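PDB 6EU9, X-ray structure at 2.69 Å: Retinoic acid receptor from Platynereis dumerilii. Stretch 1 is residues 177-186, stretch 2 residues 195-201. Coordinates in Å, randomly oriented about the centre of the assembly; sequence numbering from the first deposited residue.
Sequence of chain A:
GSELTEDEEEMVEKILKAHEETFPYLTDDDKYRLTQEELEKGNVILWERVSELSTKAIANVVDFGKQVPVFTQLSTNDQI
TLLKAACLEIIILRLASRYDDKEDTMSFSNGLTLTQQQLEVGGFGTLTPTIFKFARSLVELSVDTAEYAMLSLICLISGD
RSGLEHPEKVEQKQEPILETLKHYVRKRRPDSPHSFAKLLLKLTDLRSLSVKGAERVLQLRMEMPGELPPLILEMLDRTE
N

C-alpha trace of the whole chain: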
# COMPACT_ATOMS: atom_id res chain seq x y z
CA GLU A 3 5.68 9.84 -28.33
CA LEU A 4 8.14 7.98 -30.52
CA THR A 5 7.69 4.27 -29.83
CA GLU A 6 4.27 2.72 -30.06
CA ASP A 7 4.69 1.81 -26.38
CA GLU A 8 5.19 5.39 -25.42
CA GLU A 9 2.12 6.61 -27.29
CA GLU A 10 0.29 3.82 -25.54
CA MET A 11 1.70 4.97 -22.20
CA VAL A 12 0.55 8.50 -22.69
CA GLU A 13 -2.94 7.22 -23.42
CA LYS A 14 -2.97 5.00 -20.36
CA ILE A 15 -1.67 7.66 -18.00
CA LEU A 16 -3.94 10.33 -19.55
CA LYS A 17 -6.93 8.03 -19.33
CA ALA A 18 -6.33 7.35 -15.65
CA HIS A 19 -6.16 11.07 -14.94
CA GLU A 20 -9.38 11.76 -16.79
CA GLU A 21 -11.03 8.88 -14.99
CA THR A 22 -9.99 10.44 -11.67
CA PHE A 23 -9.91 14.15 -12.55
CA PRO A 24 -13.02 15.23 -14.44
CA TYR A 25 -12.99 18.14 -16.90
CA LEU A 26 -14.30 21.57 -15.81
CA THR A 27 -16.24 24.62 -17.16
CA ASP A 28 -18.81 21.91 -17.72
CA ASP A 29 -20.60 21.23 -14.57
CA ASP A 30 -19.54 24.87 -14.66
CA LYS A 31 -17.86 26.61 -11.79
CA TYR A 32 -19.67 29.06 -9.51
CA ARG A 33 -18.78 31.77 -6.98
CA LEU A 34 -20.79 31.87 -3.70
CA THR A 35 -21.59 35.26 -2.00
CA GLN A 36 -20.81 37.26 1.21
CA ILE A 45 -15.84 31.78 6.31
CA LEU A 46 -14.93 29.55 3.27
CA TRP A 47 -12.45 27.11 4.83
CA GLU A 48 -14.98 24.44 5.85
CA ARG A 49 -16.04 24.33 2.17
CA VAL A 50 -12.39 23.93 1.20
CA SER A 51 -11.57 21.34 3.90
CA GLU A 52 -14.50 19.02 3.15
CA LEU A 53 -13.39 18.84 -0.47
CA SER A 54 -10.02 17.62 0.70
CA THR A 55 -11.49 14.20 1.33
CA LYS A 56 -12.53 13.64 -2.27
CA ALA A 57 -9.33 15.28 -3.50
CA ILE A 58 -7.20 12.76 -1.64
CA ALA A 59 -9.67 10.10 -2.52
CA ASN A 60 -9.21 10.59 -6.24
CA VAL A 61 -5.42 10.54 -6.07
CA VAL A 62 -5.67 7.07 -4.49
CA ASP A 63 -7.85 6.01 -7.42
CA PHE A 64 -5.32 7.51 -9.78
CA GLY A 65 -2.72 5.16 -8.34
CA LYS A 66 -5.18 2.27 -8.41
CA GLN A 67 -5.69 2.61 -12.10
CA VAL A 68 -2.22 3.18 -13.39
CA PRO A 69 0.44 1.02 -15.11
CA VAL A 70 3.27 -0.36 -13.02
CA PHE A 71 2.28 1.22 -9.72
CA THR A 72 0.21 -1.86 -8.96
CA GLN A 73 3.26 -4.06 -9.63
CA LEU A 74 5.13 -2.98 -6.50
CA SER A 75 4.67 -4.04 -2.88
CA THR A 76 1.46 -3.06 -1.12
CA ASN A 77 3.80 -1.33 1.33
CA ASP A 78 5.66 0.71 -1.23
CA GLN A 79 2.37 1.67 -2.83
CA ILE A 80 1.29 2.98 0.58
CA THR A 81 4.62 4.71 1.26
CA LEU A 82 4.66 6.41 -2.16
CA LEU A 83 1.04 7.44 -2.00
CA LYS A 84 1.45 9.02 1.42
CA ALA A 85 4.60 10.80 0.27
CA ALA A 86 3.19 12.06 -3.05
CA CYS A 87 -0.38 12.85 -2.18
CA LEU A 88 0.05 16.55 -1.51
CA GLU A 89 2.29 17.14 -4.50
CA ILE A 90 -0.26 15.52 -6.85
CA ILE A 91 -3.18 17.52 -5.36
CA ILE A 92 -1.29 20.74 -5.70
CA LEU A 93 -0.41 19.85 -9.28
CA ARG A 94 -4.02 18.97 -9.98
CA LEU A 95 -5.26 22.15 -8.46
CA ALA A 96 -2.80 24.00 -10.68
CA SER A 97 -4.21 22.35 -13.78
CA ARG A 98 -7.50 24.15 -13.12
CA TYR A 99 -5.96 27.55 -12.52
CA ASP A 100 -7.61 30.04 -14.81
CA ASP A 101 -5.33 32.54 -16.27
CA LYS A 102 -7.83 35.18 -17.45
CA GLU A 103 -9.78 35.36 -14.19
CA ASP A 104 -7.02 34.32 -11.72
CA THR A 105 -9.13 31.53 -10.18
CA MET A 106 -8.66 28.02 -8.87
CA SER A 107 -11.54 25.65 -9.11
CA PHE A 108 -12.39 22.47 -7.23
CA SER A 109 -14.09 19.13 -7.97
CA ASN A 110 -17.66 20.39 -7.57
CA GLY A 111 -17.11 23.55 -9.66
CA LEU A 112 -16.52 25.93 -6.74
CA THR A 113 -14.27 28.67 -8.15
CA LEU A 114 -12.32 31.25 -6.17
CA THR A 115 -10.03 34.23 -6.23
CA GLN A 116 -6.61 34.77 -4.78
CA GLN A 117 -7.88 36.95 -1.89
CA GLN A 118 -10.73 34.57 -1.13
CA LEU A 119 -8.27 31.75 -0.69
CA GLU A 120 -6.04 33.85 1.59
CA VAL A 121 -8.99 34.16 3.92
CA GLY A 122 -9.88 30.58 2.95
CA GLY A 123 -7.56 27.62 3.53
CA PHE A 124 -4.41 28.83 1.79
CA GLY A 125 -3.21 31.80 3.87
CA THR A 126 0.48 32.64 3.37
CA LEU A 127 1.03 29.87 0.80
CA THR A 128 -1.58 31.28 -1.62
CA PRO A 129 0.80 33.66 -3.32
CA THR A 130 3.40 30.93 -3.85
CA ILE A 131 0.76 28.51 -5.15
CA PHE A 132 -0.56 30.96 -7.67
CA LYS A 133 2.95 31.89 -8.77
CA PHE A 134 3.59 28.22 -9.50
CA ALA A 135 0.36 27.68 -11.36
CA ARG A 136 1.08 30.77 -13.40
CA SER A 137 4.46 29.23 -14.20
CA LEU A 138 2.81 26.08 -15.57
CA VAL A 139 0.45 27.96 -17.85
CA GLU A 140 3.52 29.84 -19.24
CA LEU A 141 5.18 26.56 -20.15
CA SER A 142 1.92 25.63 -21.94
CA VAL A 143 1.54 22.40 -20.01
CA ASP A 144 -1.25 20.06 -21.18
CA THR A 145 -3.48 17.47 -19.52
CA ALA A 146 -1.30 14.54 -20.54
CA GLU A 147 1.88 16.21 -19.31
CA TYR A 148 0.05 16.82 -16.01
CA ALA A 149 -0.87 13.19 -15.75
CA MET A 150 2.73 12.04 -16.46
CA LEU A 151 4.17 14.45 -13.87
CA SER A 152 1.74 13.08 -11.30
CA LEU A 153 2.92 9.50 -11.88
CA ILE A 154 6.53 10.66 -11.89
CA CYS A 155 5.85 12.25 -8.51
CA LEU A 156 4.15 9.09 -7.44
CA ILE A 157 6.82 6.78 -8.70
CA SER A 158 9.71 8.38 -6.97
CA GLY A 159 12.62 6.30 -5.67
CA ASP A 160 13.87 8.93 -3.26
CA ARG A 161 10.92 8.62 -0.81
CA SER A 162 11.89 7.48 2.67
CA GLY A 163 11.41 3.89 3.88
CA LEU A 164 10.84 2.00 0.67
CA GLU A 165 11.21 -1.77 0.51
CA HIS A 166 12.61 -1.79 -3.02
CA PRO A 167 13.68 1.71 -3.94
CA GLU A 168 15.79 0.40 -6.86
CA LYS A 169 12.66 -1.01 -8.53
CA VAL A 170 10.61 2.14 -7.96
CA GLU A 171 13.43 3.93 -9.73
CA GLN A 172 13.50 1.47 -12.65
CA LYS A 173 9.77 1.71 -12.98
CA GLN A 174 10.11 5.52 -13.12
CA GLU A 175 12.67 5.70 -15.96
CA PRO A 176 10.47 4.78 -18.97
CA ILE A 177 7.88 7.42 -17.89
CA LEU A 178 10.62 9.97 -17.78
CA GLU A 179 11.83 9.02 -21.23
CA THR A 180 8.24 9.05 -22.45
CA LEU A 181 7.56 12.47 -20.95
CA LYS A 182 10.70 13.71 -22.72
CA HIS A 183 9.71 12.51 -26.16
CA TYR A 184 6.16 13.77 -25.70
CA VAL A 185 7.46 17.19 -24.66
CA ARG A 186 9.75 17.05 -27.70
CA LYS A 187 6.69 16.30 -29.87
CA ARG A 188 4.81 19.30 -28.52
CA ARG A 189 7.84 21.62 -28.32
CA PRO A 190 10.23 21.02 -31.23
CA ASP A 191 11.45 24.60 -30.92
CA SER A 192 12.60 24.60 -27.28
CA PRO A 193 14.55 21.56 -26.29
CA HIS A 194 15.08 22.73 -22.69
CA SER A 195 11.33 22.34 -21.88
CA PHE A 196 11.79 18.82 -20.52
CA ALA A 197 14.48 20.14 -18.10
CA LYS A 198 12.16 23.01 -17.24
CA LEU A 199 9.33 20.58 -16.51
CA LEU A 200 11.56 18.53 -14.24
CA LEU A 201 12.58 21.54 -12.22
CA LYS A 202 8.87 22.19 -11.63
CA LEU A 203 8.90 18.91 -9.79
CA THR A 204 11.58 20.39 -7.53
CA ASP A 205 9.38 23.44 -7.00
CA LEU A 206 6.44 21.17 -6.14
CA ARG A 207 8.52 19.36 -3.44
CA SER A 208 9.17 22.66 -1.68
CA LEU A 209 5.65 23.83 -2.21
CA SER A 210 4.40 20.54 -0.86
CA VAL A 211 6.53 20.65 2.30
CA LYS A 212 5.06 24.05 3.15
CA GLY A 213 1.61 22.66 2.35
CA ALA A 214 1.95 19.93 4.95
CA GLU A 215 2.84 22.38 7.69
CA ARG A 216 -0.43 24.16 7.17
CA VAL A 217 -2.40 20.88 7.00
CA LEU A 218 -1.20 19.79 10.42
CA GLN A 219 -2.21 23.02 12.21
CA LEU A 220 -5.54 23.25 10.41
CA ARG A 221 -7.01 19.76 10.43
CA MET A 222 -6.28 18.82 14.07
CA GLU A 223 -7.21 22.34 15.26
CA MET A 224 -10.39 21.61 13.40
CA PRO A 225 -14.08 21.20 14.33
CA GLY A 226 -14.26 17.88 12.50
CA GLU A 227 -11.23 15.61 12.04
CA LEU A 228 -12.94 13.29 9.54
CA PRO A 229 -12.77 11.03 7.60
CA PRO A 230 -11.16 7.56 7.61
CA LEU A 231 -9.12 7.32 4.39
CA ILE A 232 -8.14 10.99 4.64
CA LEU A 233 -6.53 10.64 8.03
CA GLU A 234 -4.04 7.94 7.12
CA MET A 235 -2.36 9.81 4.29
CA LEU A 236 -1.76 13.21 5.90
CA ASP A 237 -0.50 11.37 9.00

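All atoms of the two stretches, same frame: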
# COMPACT_ATOMS: atom_id res chain seq x y z
N ILE A 177 8.83 6.29 -17.92
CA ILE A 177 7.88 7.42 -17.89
C ILE A 177 8.59 8.74 -18.10
O ILE A 177 8.08 9.64 -18.74
CB ILE A 177 7.09 7.49 -16.58
CG1 ILE A 177 6.64 6.08 -16.17
CG2 ILE A 177 5.94 8.50 -16.71
CD1 ILE A 177 6.34 5.89 -14.68
N LEU A 178 9.78 8.85 -17.55
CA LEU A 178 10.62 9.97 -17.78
C LEU A 178 11.03 10.10 -19.23
O LEU A 178 10.95 11.18 -19.82
CB LEU A 178 11.85 9.85 -16.91
CG LEU A 178 11.52 10.07 -15.43
CD1 LEU A 178 12.59 9.45 -14.53
CD2 LEU A 178 11.26 11.59 -15.25
N GLU A 179 11.44 8.99 -19.84
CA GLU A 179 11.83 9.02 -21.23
C GLU A 179 10.63 9.38 -22.11
O GLU A 179 10.73 10.17 -23.03
CB GLU A 179 12.48 7.70 -21.59
CG GLU A 179 13.36 7.81 -22.81
CD GLU A 179 14.55 8.75 -22.70
OE1 GLU A 179 14.83 9.30 -21.58
OE2 GLU A 179 15.23 8.92 -23.75
N THR A 180 9.50 8.82 -21.74
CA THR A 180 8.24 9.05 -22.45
C THR A 180 7.82 10.48 -22.34
O THR A 180 7.37 11.05 -23.34
CB THR A 180 7.12 8.20 -21.88
OG1 THR A 180 7.62 6.87 -21.86
CG2 THR A 180 5.97 8.27 -22.73
N LEU A 181 7.88 11.06 -21.12
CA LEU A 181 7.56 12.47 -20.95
C LEU A 181 8.46 13.35 -21.84
O LEU A 181 7.94 14.20 -22.51
CB LEU A 181 7.56 12.91 -19.50
CG LEU A 181 7.35 14.44 -19.28
CD1 LEU A 181 5.93 14.92 -19.63
CD2 LEU A 181 7.73 14.77 -17.83
N LYS A 182 9.75 12.98 -21.91
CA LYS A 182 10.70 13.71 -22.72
C LYS A 182 10.33 13.78 -24.17
O LYS A 182 10.37 14.84 -24.79
CB LYS A 182 12.13 13.17 -22.57
CG LYS A 182 13.15 13.82 -23.52
CD LYS A 182 14.60 13.67 -23.18
CE LYS A 182 14.98 12.22 -23.06
NZ LYS A 182 16.32 11.89 -22.50
N HIS A 183 10.04 12.64 -24.74
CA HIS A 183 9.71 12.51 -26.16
C HIS A 183 8.41 13.21 -26.41
O HIS A 183 8.24 13.84 -27.42
CB HIS A 183 9.61 11.02 -26.54
CG HIS A 183 10.91 10.29 -26.43
ND1 HIS A 183 11.00 8.94 -26.20
CD2 HIS A 183 12.19 10.74 -26.53
CE1 HIS A 183 12.27 8.57 -26.18
NE2 HIS A 183 13.02 9.65 -26.36
N TYR A 184 7.45 13.12 -25.49
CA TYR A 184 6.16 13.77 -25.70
C TYR A 184 6.35 15.29 -25.70
O TYR A 184 5.79 15.99 -26.52
CB TYR A 184 5.18 13.39 -24.63
CG TYR A 184 3.81 13.99 -24.81
CD1 TYR A 184 3.50 15.27 -24.27
CD2 TYR A 184 2.79 13.28 -25.46
CE1 TYR A 184 2.22 15.77 -24.37
CE2 TYR A 184 1.53 13.84 -25.61
CZ TYR A 184 1.26 15.09 -25.07
OH TYR A 184 -0.01 15.58 -25.19
N VAL A 185 7.15 15.79 -24.76
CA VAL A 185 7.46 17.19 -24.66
C VAL A 185 8.16 17.63 -25.93
O VAL A 185 7.77 18.63 -26.51
CB VAL A 185 8.32 17.51 -23.41
CG1 VAL A 185 8.79 18.93 -23.45
CG2 VAL A 185 7.51 17.44 -22.16
N ARG A 186 9.09 16.81 -26.41
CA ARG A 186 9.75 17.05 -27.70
C ARG A 186 8.76 17.13 -28.87
O ARG A 186 8.91 18.01 -29.70
CB ARG A 186 10.84 16.02 -27.94
CG ARG A 186 11.66 16.26 -29.19
CD ARG A 186 12.36 15.01 -29.64
NE ARG A 186 11.44 13.86 -29.81
CZ ARG A 186 11.78 12.58 -30.03
NH1 ARG A 186 13.05 12.19 -30.13
NH2 ARG A 186 10.81 11.70 -30.15
N SER A 195 12.63 22.54 -22.57
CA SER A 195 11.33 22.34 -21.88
C SER A 195 11.22 21.14 -20.99
O SER A 195 10.69 21.29 -19.91
CB SER A 195 10.22 22.19 -22.87
OG SER A 195 10.38 23.10 -23.92
N PHE A 196 11.80 20.01 -21.39
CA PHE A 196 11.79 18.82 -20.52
C PHE A 196 12.53 19.09 -19.23
O PHE A 196 12.00 18.80 -18.17
CB PHE A 196 12.40 17.64 -21.26
CG PHE A 196 12.55 16.43 -20.43
CD1 PHE A 196 11.41 15.79 -19.89
CD2 PHE A 196 13.80 15.86 -20.21
CE1 PHE A 196 11.50 14.62 -19.10
CE2 PHE A 196 13.92 14.69 -19.40
CZ PHE A 196 12.77 14.08 -18.84
N ALA A 197 13.70 19.71 -19.30
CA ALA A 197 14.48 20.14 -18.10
C ALA A 197 13.68 21.09 -17.27
O ALA A 197 13.64 20.92 -16.04
CB ALA A 197 15.85 20.76 -18.44
N LYS A 198 12.99 22.04 -17.94
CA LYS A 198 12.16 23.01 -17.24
C LYS A 198 11.01 22.34 -16.50
O LYS A 198 10.68 22.71 -15.40
CB LYS A 198 11.65 24.06 -18.19
CG LYS A 198 12.54 25.27 -18.15
CD LYS A 198 11.86 26.52 -18.77
CE LYS A 198 12.35 27.77 -18.03
NZ LYS A 198 11.24 28.73 -17.73
N LEU A 199 10.42 21.33 -17.13
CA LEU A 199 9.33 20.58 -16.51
C LEU A 199 9.82 19.76 -15.30
O LEU A 199 9.14 19.71 -14.29
CB LEU A 199 8.70 19.71 -17.55
CG LEU A 199 7.54 20.52 -18.18
CD1 LEU A 199 7.39 20.21 -19.68
CD2 LEU A 199 6.29 20.32 -17.40
N LEU A 200 11.03 19.20 -15.37
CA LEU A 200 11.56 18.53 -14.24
C LEU A 200 11.80 19.37 -13.07
O LEU A 200 11.44 18.98 -11.94
CB LEU A 200 12.85 17.80 -14.57
CG LEU A 200 12.64 16.52 -15.47
CD1 LEU A 200 13.92 15.78 -15.44
CD2 LEU A 200 11.44 15.69 -15.15
N LEU A 201 12.35 20.57 -13.30
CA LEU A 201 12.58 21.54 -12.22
C LEU A 201 11.28 22.01 -11.59
O LEU A 201 11.29 22.34 -10.45
CB LEU A 201 13.40 22.68 -12.70
CG LEU A 201 14.81 22.36 -13.17
CD1 LEU A 201 15.48 23.63 -13.65
CD2 LEU A 201 15.55 21.81 -12.01

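This is a small apolar contact between two helical segments, centred on the ring of Phe196 and made without any hydrogen bond or salt bridge from one stretch to the other. Both stretches are helical throughout. Their axes approach to 9.6 Å, and their N-to-C directions differ by 129°, so the helices run roughly opposite ways but cross at a marked slant. The CA atoms of Lys182 and Phe196 are 5.7 Å apart, whereas those of Leu178 and Leu200 are 9.3 Å apart. Together the two sides bury 368 Å².

Phe196 contributes the largest share of this area. Its CA-to-CB bond points toward the first helix, and its chi1 is t. The ring lies against the backbone of that helix, with CD1 of Phe196 3.6 Å from CA of Lys182. CB of Lys182 sits 3.6 Å from the ring centroid, 3° off the normal. This is a CH-pi contact over the face. Leu181 meets the ring at its edge, with its CD2 4.0 Å from CE1 of Phe196. The same CE1 lies 3.6 Å from O of Leu178. That oxygen already accepts the helical hydrogen bond from N of Lys182.

Lys182 packs its aliphatic part on the ring while its charged end leads away. Its NZ forms a salt bridge within its own helix, 3.1 Å from OE1 of Glu179. The charge is thus paired outside the apolar contact.

Val185 also points toward the second helix. Its CG2 is 3.7 Å from CD1 of Leu199, and its CG1 is 3.6 Å from CB of Ser195. The hydroxyl of Ser195 is hydrogen-bonded elsewhere in the structure. Farther along, CD2 of Leu178 meets CD2 of Leu200 at 4.1 Å. Both side chains start sideways, but their ends come nearer and bridge the wider backbone gap.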